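Local coordinates for protein ethylbenzene dehydrogenase alpha-subunit (Aromatoleum aromaticum, PDB 2IVF) that carries a molybdenum atom, two pterin dinucleotides and an iron/sulfur cluster as the alpha subunit of a molybdopterin oxidoreductase, at residues A[280-285]-A[293-298]; A[254-259]-A[286-291]. All blocks are in the same frame, centred on the assembly; numbering follows the deposited sequence.

Interaction 1. Residues A[280-285]-A[293-298]. With MGD (2-amino-5,6-dimercapto-7-methyl-3,7,8a,9-tetrahydro-8-oxa-1,3,9,10-tetraaza-anthracen-4-one guanosine dinucleotide), chain M.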
ATOM      1  N   VAL A 280       5.065 -15.968 -11.146  1.00 24.42           N
ATOM      2  CA  VAL A 280       3.937 -15.558 -10.297  1.00 23.80           C
ATOM      3  C   VAL A 280       2.846 -16.535 -10.570  1.00 23.55           C
ATOM      4  O   VAL A 280       2.415 -16.657 -11.717  1.00 23.52           O
ATOM      5  CB  VAL A 280       3.471 -14.093 -10.561  1.00 24.28           C
ATOM      6  CG1 VAL A 280       2.156 -13.781  -9.879  1.00 22.84           C
ATOM      7  CG2 VAL A 280       4.563 -13.069 -10.112  1.00 21.89           C
ATOM      8  N   ILE A 281       2.459 -17.278  -9.531  1.00 23.07           N
ATOM      9  CA  ILE A 281       1.324 -18.188  -9.608  1.00 23.81           C
ATOM     10  C   ILE A 281       0.150 -17.431  -8.980  1.00 24.32           C
ATOM     11  O   ILE A 281       0.128 -17.162  -7.766  1.00 25.13           O
ATOM     12  CB  ILE A 281       1.562 -19.513  -8.859  1.00 22.93           C
ATOM     13  CG1 ILE A 281       2.845 -20.172  -9.313  1.00 23.13           C
ATOM     14  CG2 ILE A 281       0.344 -20.446  -9.065  1.00 23.07           C
ATOM     15  CD1 ILE A 281       3.212 -21.415  -8.496  1.00 24.20           C
ATOM     16  N   ALA A 282      -0.801 -17.042  -9.829  1.00 23.43           N
ATOM     17  CA  ALA A 282      -1.932 -16.238  -9.419  1.00 23.78           C
ATOM     18  C   ALA A 282      -3.049 -16.490 -10.425  1.00 23.27           C
ATOM     19  O   ALA A 282      -2.780 -16.637 -11.631  1.00 23.43           O
ATOM     20  CB  ALA A 282      -1.581 -14.738  -9.395  1.00 22.68           C
ATOM     21  N   PRO A 283      -4.283 -16.420  -9.970  1.00 23.48           N
ATOM     22  CA  PRO A 283      -5.372 -16.565 -10.931  1.00 24.25           C
ATOM     23  C   PRO A 283      -5.415 -15.389 -11.890  1.00 24.60           C
ATOM     24  O   PRO A 283      -5.583 -15.598 -13.096  1.00 25.94           O
ATOM     25  CB  PRO A 283      -6.624 -16.674 -10.067  1.00 24.66           C
ATOM     26  CG  PRO A 283      -6.212 -16.386  -8.714  1.00 26.86           C
ATOM     27  CD  PRO A 283      -4.742 -16.305  -8.591  1.00 23.31           C
ATOM     28  N   ASP A 284      -5.199 -14.195 -11.363  1.00 24.40           N
ATOM     29  CA  ASP A 284      -5.115 -12.974 -12.148  1.00 23.99           C
ATOM     30  C   ASP A 284      -3.671 -12.681 -12.487  1.00 23.17           C
ATOM     31  O   ASP A 284      -2.737 -13.077 -11.776  1.00 23.96           O
ATOM     32  CB  ASP A 284      -5.753 -11.785 -11.430  1.00 24.16           C
ATOM     33  CG  ASP A 284      -5.211 -11.570 -10.002  1.00 21.92           C
ATOM     34  OD1 ASP A 284      -5.268 -12.510  -9.211  1.00 26.08           O
ATOM     35  OD2 ASP A 284      -4.796 -10.449  -9.688  1.00 23.99           O
ATOM     36  N   PHE A 285      -3.476 -11.978 -13.581  1.00 23.79           N
ATOM     37  CA  PHE A 285      -2.140 -11.446 -13.915  1.00 23.17           C
ATOM     38  C   PHE A 285      -1.930 -10.305 -12.949  1.00 24.05           C
ATOM     39  O   PHE A 285      -2.196  -9.167 -13.273  1.00 23.70           O
ATOM     40  CB  PHE A 285      -2.140 -10.965 -15.372  1.00 23.30           C
ATOM     41  CG  PHE A 285      -0.788 -10.591 -15.927  1.00 22.80           C
ATOM     42  CD1 PHE A 285       0.231 -11.534 -16.033  1.00 22.31           C
ATOM     43  CD2 PHE A 285      -0.565  -9.320 -16.405  1.00 22.26           C
ATOM     44  CE1 PHE A 285       1.461 -11.186 -16.590  1.00 23.42           C
ATOM     45  CE2 PHE A 285       0.663  -8.983 -16.974  1.00 23.05           C
ATOM     46  CZ  PHE A 285       1.653  -9.908 -17.072  1.00 22.70           C
ATOM     47  N   ASP A 293       8.842 -13.319 -15.089  1.00 23.64           N
ATOM     48  CA  ASP A 293       9.063 -13.957 -16.386  1.00 22.69           C
ATOM     49  C   ASP A 293       7.849 -14.756 -16.861  1.00 22.83           C
ATOM     50  O   ASP A 293       7.605 -14.897 -18.061  1.00 21.92           O
ATOM     51  CB  ASP A 293      10.298 -14.845 -16.329  1.00 23.41           C
ATOM     52  CG  ASP A 293      11.548 -14.066 -16.042  1.00 24.48           C
ATOM     53  OD1 ASP A 293      11.881 -13.147 -16.835  1.00 26.81           O
ATOM     54  OD2 ASP A 293      12.173 -14.358 -15.013  1.00 23.53           O
ATOM     55  N   LEU A 294       7.106 -15.301 -15.909  1.00 21.13           N
ATOM     56  CA  LEU A 294       6.031 -16.205 -16.168  1.00 22.21           C
ATOM     57  C   LEU A 294       4.933 -15.919 -15.219  1.00 21.94           C
ATOM     58  O   LEU A 294       5.160 -15.682 -14.032  1.00 20.88           O
ATOM     59  CB  LEU A 294       6.488 -17.653 -15.903  1.00 21.77           C
ATOM     60  CG  LEU A 294       7.425 -18.286 -16.958  1.00 23.03           C
ATOM     61  CD1 LEU A 294       7.944 -19.625 -16.446  1.00 22.62           C
ATOM     62  CD2 LEU A 294       6.641 -18.486 -18.234  1.00 24.76           C
ATOM     63  N   HIS A 295       3.748 -15.939 -15.757  1.00 21.99           N
ATOM     64  CA  HIS A 295       2.524 -16.042 -14.994  1.00 22.99           C
ATOM     65  C   HIS A 295       1.939 -17.423 -15.159  1.00 22.83           C
ATOM     66  O   HIS A 295       1.660 -17.893 -16.301  1.00 23.48           O
ATOM     67  CB  HIS A 295       1.536 -14.993 -15.524  1.00 22.92           C
ATOM     68  CG  HIS A 295       0.210 -15.060 -14.885  1.00 22.83           C
ATOM     69  ND1 HIS A 295      -0.943 -14.836 -15.596  1.00 24.29           N
ATOM     70  CD2 HIS A 295      -0.175 -15.407 -13.624  1.00 23.69           C
ATOM     71  CE1 HIS A 295      -1.981 -14.973 -14.784  1.00 25.70           C
ATOM     72  NE2 HIS A 295      -1.538 -15.289 -13.578  1.00 25.23           N
ATOM     73  N   VAL A 296       1.664 -18.060 -14.025  1.00 23.75           N
ATOM     74  CA  VAL A 296       1.002 -19.346 -14.016  1.00 22.60           C
ATOM     75  C   VAL A 296      -0.448 -19.065 -13.602  1.00 23.89           C
ATOM     76  O   VAL A 296      -0.708 -18.765 -12.443  1.00 22.32           O
ATOM     77  CB  VAL A 296       1.717 -20.332 -13.053  1.00 23.00           C
ATOM     78  CG1 VAL A 296       0.904 -21.630 -12.890  1.00 19.88           C
ATOM     79  CG2 VAL A 296       3.208 -20.620 -13.493  1.00 18.55           C
ATOM     80  N   PRO A 297      -1.393 -19.100 -14.578  1.00 24.73           N
ATOM     81  CA  PRO A 297      -2.734 -18.595 -14.381  1.00 24.40           C
ATOM     82  C   PRO A 297      -3.649 -19.643 -13.797  1.00 24.46           C
ATOM     83  O   PRO A 297      -4.637 -20.101 -14.406  1.00 24.38           O
ATOM     84  CB  PRO A 297      -3.147 -18.169 -15.784  1.00 25.32           C
ATOM     85  CG  PRO A 297      -2.459 -19.122 -16.659  1.00 25.86           C
ATOM     86  CD  PRO A 297      -1.177 -19.525 -15.979  1.00 25.49           C
ATOM     87  N   VAL A 298      -3.338 -20.036 -12.593  1.00 23.84           N
ATOM     88  CA  VAL A 298      -4.215 -21.063 -11.942  1.00 23.20           C
ATOM     89  C   VAL A 298      -5.660 -20.646 -11.802  1.00 23.65           C
ATOM     90  O   VAL A 298      -5.955 -19.498 -11.500  1.00 23.55           O
ATOM     91  CB  VAL A 298      -3.667 -21.460 -10.562  1.00 23.48           C
ATOM     92  CG1 VAL A 298      -2.329 -22.269 -10.743  1.00 24.64           C
ATOM     93  CG2 VAL A 298      -3.510 -20.233  -9.636  1.00 21.97           C
TER
HETATM   94  PB  MGD M1986      -2.408 -11.428  -0.319  1.00 13.50           P
HETATM   95  O1B MGD M1986      -2.410  -9.941  -0.380  1.00 13.53           O
HETATM   96  O2B MGD M1986      -3.655 -12.046   0.202  1.00 16.27           O
HETATM   97  O3B MGD M1986      -1.217 -12.082   0.482  1.00 15.54           O
HETATM   98  O3A MGD M1986       0.037 -10.252   1.735  1.00 13.42           O
HETATM   99  PA  MGD M1986       0.277 -11.539   0.822  1.00 14.85           P
HETATM  100  O1A MGD M1986       1.007 -11.058  -0.355  1.00 13.45           O
HETATM  101  O2A MGD M1986       0.867 -12.606   1.609  1.00 13.70           O
HETATM  102  O5' MGD M1986      -2.135 -12.031  -1.785  1.00 15.42           O
HETATM  103  C5' MGD M1986      -2.949 -11.593  -2.883  1.00 10.50           C
HETATM  104  C4' MGD M1986      -2.739 -12.508  -4.086  1.00 12.02           C
HETATM  105  O4' MGD M1986      -3.278 -13.795  -3.818  1.00 14.93           O
HETATM  106  C3' MGD M1986      -3.675 -11.935  -5.124  1.00 12.42           C
HETATM  107  O3' MGD M1986      -2.918 -11.021  -5.908  1.00 13.73           O
HETATM  108  C2' MGD M1986      -4.099 -13.176  -5.920  1.00 15.07           C
HETATM  109  O2' MGD M1986      -3.570 -13.100  -7.257  1.00 17.21           O
HETATM  110  C1' MGD M1986      -3.479 -14.342  -5.130  1.00 14.09           C
HETATM  111  N9  MGD M1986      -4.457 -15.453  -5.060  1.00 13.82           N
HETATM  112  C8  MGD M1986      -5.722 -15.425  -4.614  1.00 15.66           C
HETATM  113  N7  MGD M1986      -6.270 -16.645  -4.666  1.00 15.10           N
HETATM  114  C5  MGD M1986      -5.304 -17.469  -5.148  1.00 16.12           C
HETATM  115  C6  MGD M1986      -5.211 -18.815  -5.471  1.00 15.83           C
HETATM  116  O6  MGD M1986      -6.133 -19.634  -5.373  1.00 15.84           O
HETATM  117  N1  MGD M1986      -3.983 -19.280  -5.952  1.00 16.39           N
HETATM  118  C2  MGD M1986      -2.850 -18.478  -6.160  1.00 15.83           C
HETATM  119  N2  MGD M1986      -1.690 -19.029  -6.656  1.00 13.58           N
HETATM  120  N3  MGD M1986      -2.956 -17.186  -5.820  1.00 13.40           N
HETATM  121  C4  MGD M1986      -4.144 -16.690  -5.357  1.00 14.16           C
HETATM  122  C10 MGD M1986      -0.650 -10.334   2.930  1.00 14.53           C
HETATM  123  C11 MGD M1986       0.144  -9.608   3.987  1.00 13.30           C
HETATM  124  O11 MGD M1986       0.321  -8.319   3.566  1.00 13.50           O
HETATM  125  C12 MGD M1986      -0.454  -9.674   5.400  1.00 15.42           C
HETATM  126  S12 MGD M1986      -1.319 -11.093   5.977  1.00 15.44           S
HETATM  127  C13 MGD M1986      -0.310  -8.602   6.245  1.00 14.58           C
HETATM  128  S13 MGD M1986      -0.962  -8.690   7.845  1.00 14.84           S
HETATM  129  C14 MGD M1986       0.379  -7.362   5.789  1.00 16.59           C
HETATM  130  N15 MGD M1986      -0.693  -6.393   5.421  1.00 14.50           N
HETATM  131  C16 MGD M1986      -0.482  -5.404   4.441  1.00 14.22           C
HETATM  132  C17 MGD M1986      -1.385  -4.407   4.177  1.00 13.16           C
HETATM  133  O17 MGD M1986      -2.477  -4.335   4.791  1.00 15.69           O
HETATM  134  N18 MGD M1986      -1.066  -3.476   3.169  1.00 14.02           N
HETATM  135  C19 MGD M1986       0.101  -3.513   2.470  1.00 12.14           C
HETATM  136  N19 MGD M1986       0.302  -2.575   1.523  1.00 14.20           N
HETATM  137  N20 MGD M1986       0.942  -4.524   2.731  1.00 13.91           N
HETATM  138  C21 MGD M1986       0.693  -5.422   3.697  1.00 12.01           C
HETATM  139  N22 MGD M1986       1.594  -6.452   3.953  1.00 14.92           N
HETATM  140  C23 MGD M1986       1.199  -7.710   4.515  1.00 14.40           C
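Val280 pairs with His295 and Ile281 with Val296 in parallel register, joining the edge strand 294-296 of a four-stranded parallel sheet to its neighbour 277-281, which runs out into the loop that holds the guanosine part of MGD. Val280 N donates to Leu294 O, Val296 N to Val280 O at 2.8 Å, and Ala282 N to Val296 O. Past this ladder the side chain of His295 continues the link. CG is anti to the backbone N (chi1 176°), and the ring beyond it lies beside Ala282 and Asp284, where NE2 donates to Ala282 O at 2.7 Å. The bond is short but bent, 144° at the hydrogen, and its acceptor sits 20° out of the ring plane. Phe285 CA makes a CH-pi contact over one face of this imidazole, 3.9 Å from the ring centroid; Pro297 N lies above the opposite face, toward the rim. The Phe285 ring approaches obliquely, CD1 coming to 3.5 Å from His295 ND1. On the other side of the sheet Ile281 and Val296 lie side by side, and Ile281 CG2 meets Val298 CG1, both side chains packing against helix 303-316. Against the guanine, Pro283 CD rests 3.3 Å from MGD C4, while MGD N2 donates to Ile281 O at 2.8 Å. The 2'-hydroxyl of the ribose is held too: MGD O2' donates to Asp284 OD1 at 2.7 Å, an oxygen that also accepts from Gln915 NE2.

Interaction 2. Residues A[254-259]-A[286-291]. With MGD (2-amino-5,6-dimercapto-7-methyl-3,7,8a,9-tetrahydro-8-oxa-1,3,9,10-tetraaza-anthracen-4-one guanosine dinucleotide), chain M.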
ATOM      1  N   CYS A 254       0.018 -17.154  -4.192  1.00 23.62           N
ATOM      2  CA  CYS A 254      -0.921 -16.727  -3.161  1.00 22.91           C
ATOM      3  C   CYS A 254      -0.416 -15.465  -2.484  1.00 23.86           C
ATOM      4  O   CYS A 254      -0.607 -15.308  -1.313  1.00 22.46           O
ATOM      5  CB  CYS A 254      -1.142 -17.836  -2.137  1.00 23.50           C
ATOM      6  SG  CYS A 254      -2.144 -19.105  -2.847  1.00 25.96           S
ATOM      7  N   SER A 255       0.213 -14.562  -3.239  1.00 22.12           N
ATOM      8  CA  SER A 255       0.879 -13.418  -2.639  1.00 22.61           C
ATOM      9  C   SER A 255       0.948 -12.299  -3.698  1.00 22.65           C
ATOM     10  O   SER A 255       0.681 -12.550  -4.875  1.00 21.01           O
ATOM     11  CB  SER A 255       2.264 -13.837  -2.135  1.00 24.38           C
ATOM     12  OG  SER A 255       3.154 -14.064  -3.220  1.00 23.47           O
ATOM     13  N   ASN A 256       1.260 -11.080  -3.271  1.00 21.68           N
ATOM     14  CA  ASN A 256       1.210  -9.919  -4.154  1.00 21.63           C
ATOM     15  C   ASN A 256       2.160  -8.847  -3.621  1.00 21.93           C
ATOM     16  O   ASN A 256       1.738  -7.779  -3.165  1.00 22.32           O
ATOM     17  CB  ASN A 256      -0.213  -9.402  -4.235  1.00 21.25           C
ATOM     18  CG  ASN A 256      -0.357  -8.257  -5.185  1.00 21.43           C
ATOM     19  OD1 ASN A 256       0.437  -8.080  -6.090  1.00 22.65           O
ATOM     20  ND2 ASN A 256      -1.359  -7.449  -4.950  1.00 23.87           N
ATOM     21  N   TRP A 257       3.437  -9.195  -3.621  1.00 23.29           N
ATOM     22  CA  TRP A 257       4.477  -8.300  -3.106  1.00 21.38           C
ATOM     23  C   TRP A 257       4.435  -6.852  -3.603  1.00 22.18           C
ATOM     24  O   TRP A 257       4.893  -5.952  -2.881  1.00 22.03           O
ATOM     25  CB  TRP A 257       5.835  -8.868  -3.394  1.00 21.74           C
ATOM     26  CG  TRP A 257       6.347  -9.874  -2.403  1.00 21.19           C
ATOM     27  CD1 TRP A 257       5.615 -10.636  -1.524  1.00 23.14           C
ATOM     28  CD2 TRP A 257       7.687 -10.275  -2.253  1.00 23.96           C
ATOM     29  NE1 TRP A 257       6.447 -11.448  -0.798  1.00 23.18           N
ATOM     30  CE2 TRP A 257       7.733 -11.253  -1.233  1.00 21.54           C
ATOM     31  CE3 TRP A 257       8.867  -9.858  -2.828  1.00 22.19           C
ATOM     32  CZ2 TRP A 257       8.941 -11.833  -0.808  1.00 21.70           C
ATOM     33  CZ3 TRP A 257      10.033 -10.427  -2.419  1.00 23.82           C
ATOM     34  CH2 TRP A 257      10.074 -11.380  -1.417  1.00 23.27           C
ATOM     35  N   SER A 258       4.003  -6.620  -4.854  1.00 21.74           N
ATOM     36  CA  SER A 258       3.852  -5.244  -5.334  1.00 22.75           C
ATOM     37  C   SER A 258       3.035  -4.450  -4.325  1.00 23.67           C
ATOM     38  O   SER A 258       3.385  -3.360  -3.955  1.00 24.35           O
ATOM     39  CB  SER A 258       3.138  -5.202  -6.655  1.00 23.22           C
ATOM     40  OG  SER A 258       2.886  -3.865  -7.050  1.00 24.59           O
ATOM     41  N   TYR A 259       1.918  -5.012  -3.906  1.00 23.30           N
ATOM     42  CA  TYR A 259       1.105  -4.403  -2.872  1.00 23.34           C
ATOM     43  C   TYR A 259       1.686  -4.584  -1.481  1.00 23.34           C
ATOM     44  O   TYR A 259       1.729  -3.644  -0.673  1.00 23.86           O
ATOM     45  CB  TYR A 259      -0.290  -5.030  -2.833  1.00 22.56           C
ATOM     46  CG  TYR A 259      -1.246  -4.522  -3.885  1.00 21.49           C
ATOM     47  CD1 TYR A 259      -0.800  -4.051  -5.126  1.00 24.75           C
ATOM     48  CD2 TYR A 259      -2.595  -4.547  -3.653  1.00 22.41           C
ATOM     49  CE1 TYR A 259      -1.711  -3.581  -6.065  1.00 25.06           C
ATOM     50  CE2 TYR A 259      -3.519  -4.072  -4.571  1.00 24.32           C
ATOM     51  CZ  TYR A 259      -3.081  -3.599  -5.776  1.00 23.94           C
ATOM     52  OH  TYR A 259      -4.024  -3.159  -6.676  1.00 24.13           O
ATOM     53  N   ASN A 286      -1.450 -10.625 -11.740  1.00 23.68           N
ATOM     54  CA  ASN A 286      -1.591  -9.743 -10.589  1.00 24.20           C
ATOM     55  C   ASN A 286      -0.533  -8.621 -10.558  1.00 24.50           C
ATOM     56  O   ASN A 286       0.331  -8.548 -11.452  1.00 23.91           O
ATOM     57  CB  ASN A 286      -1.698 -10.608  -9.297  1.00 24.33           C
ATOM     58  CG  ASN A 286      -0.363 -10.919  -8.645  1.00 24.47           C
ATOM     59  OD1 ASN A 286       0.693 -10.613  -9.175  1.00 23.92           O
ATOM     60  ND2 ASN A 286      -0.416 -11.578  -7.471  1.00 26.20           N
ATOM     61  N   PRO A 287      -0.685  -7.679  -9.647  1.00 24.36           N
ATOM     62  CA  PRO A 287       0.193  -6.497  -9.612  1.00 24.20           C
ATOM     63  C   PRO A 287       1.684  -6.752  -9.458  1.00 23.87           C
ATOM     64  O   PRO A 287       2.457  -5.826  -9.664  1.00 25.24           O
ATOM     65  CB  PRO A 287      -0.368  -5.667  -8.448  1.00 23.16           C
ATOM     66  CG  PRO A 287      -1.811  -6.035  -8.431  1.00 24.56           C
ATOM     67  CD  PRO A 287      -1.784  -7.550  -8.682  1.00 24.07           C
ATOM     68  N   THR A 288       2.077  -7.987  -9.132  1.00 23.24           N
ATOM     69  CA  THR A 288       3.498  -8.350  -8.968  1.00 22.78           C
ATOM     70  C   THR A 288       4.100  -8.817 -10.304  1.00 22.95           C
ATOM     71  O   THR A 288       5.314  -8.971 -10.445  1.00 24.36           O
ATOM     72  CB  THR A 288       3.606  -9.363  -7.829  1.00 24.14           C
ATOM     73  OG1 THR A 288       3.068  -8.767  -6.623  1.00 24.77           O
ATOM     74  CG2 THR A 288       5.042  -9.782  -7.538  1.00 20.99           C
ATOM     75  N   THR A 289       3.246  -9.022 -11.310  1.00 21.61           N
ATOM     76  CA  THR A 289       3.720  -9.570 -12.587  1.00 22.78           C
ATOM     77  C   THR A 289       4.688  -8.728 -13.390  1.00 22.86           C
ATOM     78  O   THR A 289       5.306  -9.232 -14.287  1.00 23.43           O
ATOM     79  CB  THR A 289       2.539 -10.007 -13.478  1.00 22.44           C
ATOM     80  OG1 THR A 289       1.672  -8.880 -13.744  1.00 23.26           O
ATOM     81  CG2 THR A 289       1.791 -11.176 -12.787  1.00 22.35           C
ATOM     82  N   PRO A 290       4.798  -7.431 -13.109  1.00 23.14           N
ATOM     83  CA  PRO A 290       5.869  -6.674 -13.783  1.00 24.28           C
ATOM     84  C   PRO A 290       7.272  -7.151 -13.490  1.00 23.69           C
ATOM     85  O   PRO A 290       8.181  -6.882 -14.286  1.00 22.71           O
ATOM     86  CB  PRO A 290       5.695  -5.269 -13.212  1.00 25.01           C
ATOM     87  CG  PRO A 290       4.189  -5.215 -12.910  1.00 24.45           C
ATOM     88  CD  PRO A 290       3.921  -6.550 -12.328  1.00 23.87           C
ATOM     89  N   ALA A 291       7.446  -7.809 -12.349  1.00 24.15           N
ATOM     90  CA  ALA A 291       8.695  -8.493 -12.045  1.00 23.49           C
ATOM     91  C   ALA A 291       8.801  -9.955 -12.505  1.00 24.25           C
ATOM     92  O   ALA A 291       9.809 -10.598 -12.243  1.00 23.13           O
ATOM     93  CB  ALA A 291       8.982  -8.397 -10.550  1.00 24.97           C
TER
HETATM   94  PB  MGD M1986      -2.408 -11.428  -0.319  1.00 13.50           P
HETATM   95  O1B MGD M1986      -2.410  -9.941  -0.380  1.00 13.53           O
HETATM   96  O2B MGD M1986      -3.655 -12.046   0.202  1.00 16.27           O
HETATM   97  O3B MGD M1986      -1.217 -12.082   0.482  1.00 15.54           O
HETATM   98  O3A MGD M1986       0.037 -10.252   1.735  1.00 13.42           O
HETATM   99  PA  MGD M1986       0.277 -11.539   0.822  1.00 14.85           P
HETATM  100  O1A MGD M1986       1.007 -11.058  -0.355  1.00 13.45           O
HETATM  101  O2A MGD M1986       0.867 -12.606   1.609  1.00 13.70           O
HETATM  102  O5' MGD M1986      -2.135 -12.031  -1.785  1.00 15.42           O
HETATM  103  C5' MGD M1986      -2.949 -11.593  -2.883  1.00 10.50           C
HETATM  104  C4' MGD M1986      -2.739 -12.508  -4.086  1.00 12.02           C
HETATM  105  O4' MGD M1986      -3.278 -13.795  -3.818  1.00 14.93           O
HETATM  106  C3' MGD M1986      -3.675 -11.935  -5.124  1.00 12.42           C
HETATM  107  O3' MGD M1986      -2.918 -11.021  -5.908  1.00 13.73           O
HETATM  108  C2' MGD M1986      -4.099 -13.176  -5.920  1.00 15.07           C
HETATM  109  O2' MGD M1986      -3.570 -13.100  -7.257  1.00 17.21           O
HETATM  110  C1' MGD M1986      -3.479 -14.342  -5.130  1.00 14.09           C
HETATM  111  N9  MGD M1986      -4.457 -15.453  -5.060  1.00 13.82           N
HETATM  112  C8  MGD M1986      -5.722 -15.425  -4.614  1.00 15.66           C
HETATM  113  N7  MGD M1986      -6.270 -16.645  -4.666  1.00 15.10           N
HETATM  114  C5  MGD M1986      -5.304 -17.469  -5.148  1.00 16.12           C
HETATM  115  C6  MGD M1986      -5.211 -18.815  -5.471  1.00 15.83           C
HETATM  116  O6  MGD M1986      -6.133 -19.634  -5.373  1.00 15.84           O
HETATM  117  N1  MGD M1986      -3.983 -19.280  -5.952  1.00 16.39           N
HETATM  118  C2  MGD M1986      -2.850 -18.478  -6.160  1.00 15.83           C
HETATM  119  N2  MGD M1986      -1.690 -19.029  -6.656  1.00 13.58           N
HETATM  120  N3  MGD M1986      -2.956 -17.186  -5.820  1.00 13.40           N
HETATM  121  C4  MGD M1986      -4.144 -16.690  -5.357  1.00 14.16           C
HETATM  122  C10 MGD M1986      -0.650 -10.334   2.930  1.00 14.53           C
HETATM  123  C11 MGD M1986       0.144  -9.608   3.987  1.00 13.30           C
HETATM  124  O11 MGD M1986       0.321  -8.319   3.566  1.00 13.50           O
HETATM  125  C12 MGD M1986      -0.454  -9.674   5.400  1.00 15.42           C
HETATM  126  S12 MGD M1986      -1.319 -11.093   5.977  1.00 15.44           S
HETATM  127  C13 MGD M1986      -0.310  -8.602   6.245  1.00 14.58           C
HETATM  128  S13 MGD M1986      -0.962  -8.690   7.845  1.00 14.84           S
HETATM  129  C14 MGD M1986       0.379  -7.362   5.789  1.00 16.59           C
HETATM  130  N15 MGD M1986      -0.693  -6.393   5.421  1.00 14.50           N
HETATM  131  C16 MGD M1986      -0.482  -5.404   4.441  1.00 14.22           C
HETATM  132  C17 MGD M1986      -1.385  -4.407   4.177  1.00 13.16           C
HETATM  133  O17 MGD M1986      -2.477  -4.335   4.791  1.00 15.69           O
HETATM  134  N18 MGD M1986      -1.066  -3.476   3.169  1.00 14.02           N
HETATM  135  C19 MGD M1986       0.101  -3.513   2.470  1.00 12.14           C
HETATM  136  N19 MGD M1986       0.302  -2.575   1.523  1.00 14.20           N
HETATM  137  N20 MGD M1986       0.942  -4.524   2.731  1.00 13.91           N
HETATM  138  C21 MGD M1986       0.693  -5.422   3.697  1.00 12.01           C
HETATM  139  N22 MGD M1986       1.594  -6.452   3.953  1.00 14.92           N
HETATM  140  C23 MGD M1986       1.199  -7.710   4.515  1.00 14.40           C
HETATM  141  O   HOH W   1       4.676  -4.472  -9.359  1.00 13.64           O
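Asn286 and Thr288 meet the loop 254-256 and the start of helix 257-260, two pieces that together line the MGD pocket on the molybdopterin oxidoreductase fold. The Asn286 side chain leaves the backbone with CG between N and the carbonyl carbon (chi1 90°). Its CB packs against MGD O3' and O2', and its CG lies near the same ribose oxygen O3'. There the amide divides: OD1 turns back to accept from Thr288 N at 3.0 Å, closing an Asx turn with the donor well above the carbonyl plane, and ND2 reaches forward. At this tip ND2 donates to MGD O3' at 3.0 Å and, more weakly, to Ser255 O. The turn therefore helps to fix the rotation of the amide that grips the ribose. Two residues on, Thr288 OG1 donates to Asn256 OD1 at 2.8 Å and accepts from Ser258 N at 2.9 Å, the latter bond nearly straight (171°). Pro287 wedges in beside them: its CG touches Tyr259 CE1 at 3.4 Å, and its side chain crosses that of Asn256 at about a right angle, CD near OD1. Asn256 ND2 lies over one face of the Tyr259 ring, displaced toward the rim. Tyr259 OH itself bonds Asp133 of the beta subunit. A water donates to Pro287 O at 2.6 Å and also bonds Ser258 OG, whose main polar partner is Arg851. Asn256 N donates to the diphosphate oxygen MGD O1A at 2.9 Å and Tyr259 O accepts from MGD N19, so the buried network probably helps hold in mutual position the groups that bind ribose, diphosphate and pterin.

Overall arrangement
From the N terminus, strand 249-253 ends in the loop and short helix of residues 254-259; the chain then passes through helix 265-274 and strand 277-281 before reaching 280-285. Directly after that, 286-291 folds back onto 254-259, closing interaction 2 across 26 residues, and 293-298 pairs beside 280-285, closing interaction 1 across only seven. The segments alternate, so the two contacts cross instead of nesting. They touch where Val280 CG1 packs on Asn286 OD1 and Thr289 CG2. Interaction 1 joins strands 277-281 and 294-296 of the parallel sheet; interaction 2 ties their connecting loop to the exit of strand 249-253. Both border the same MGD.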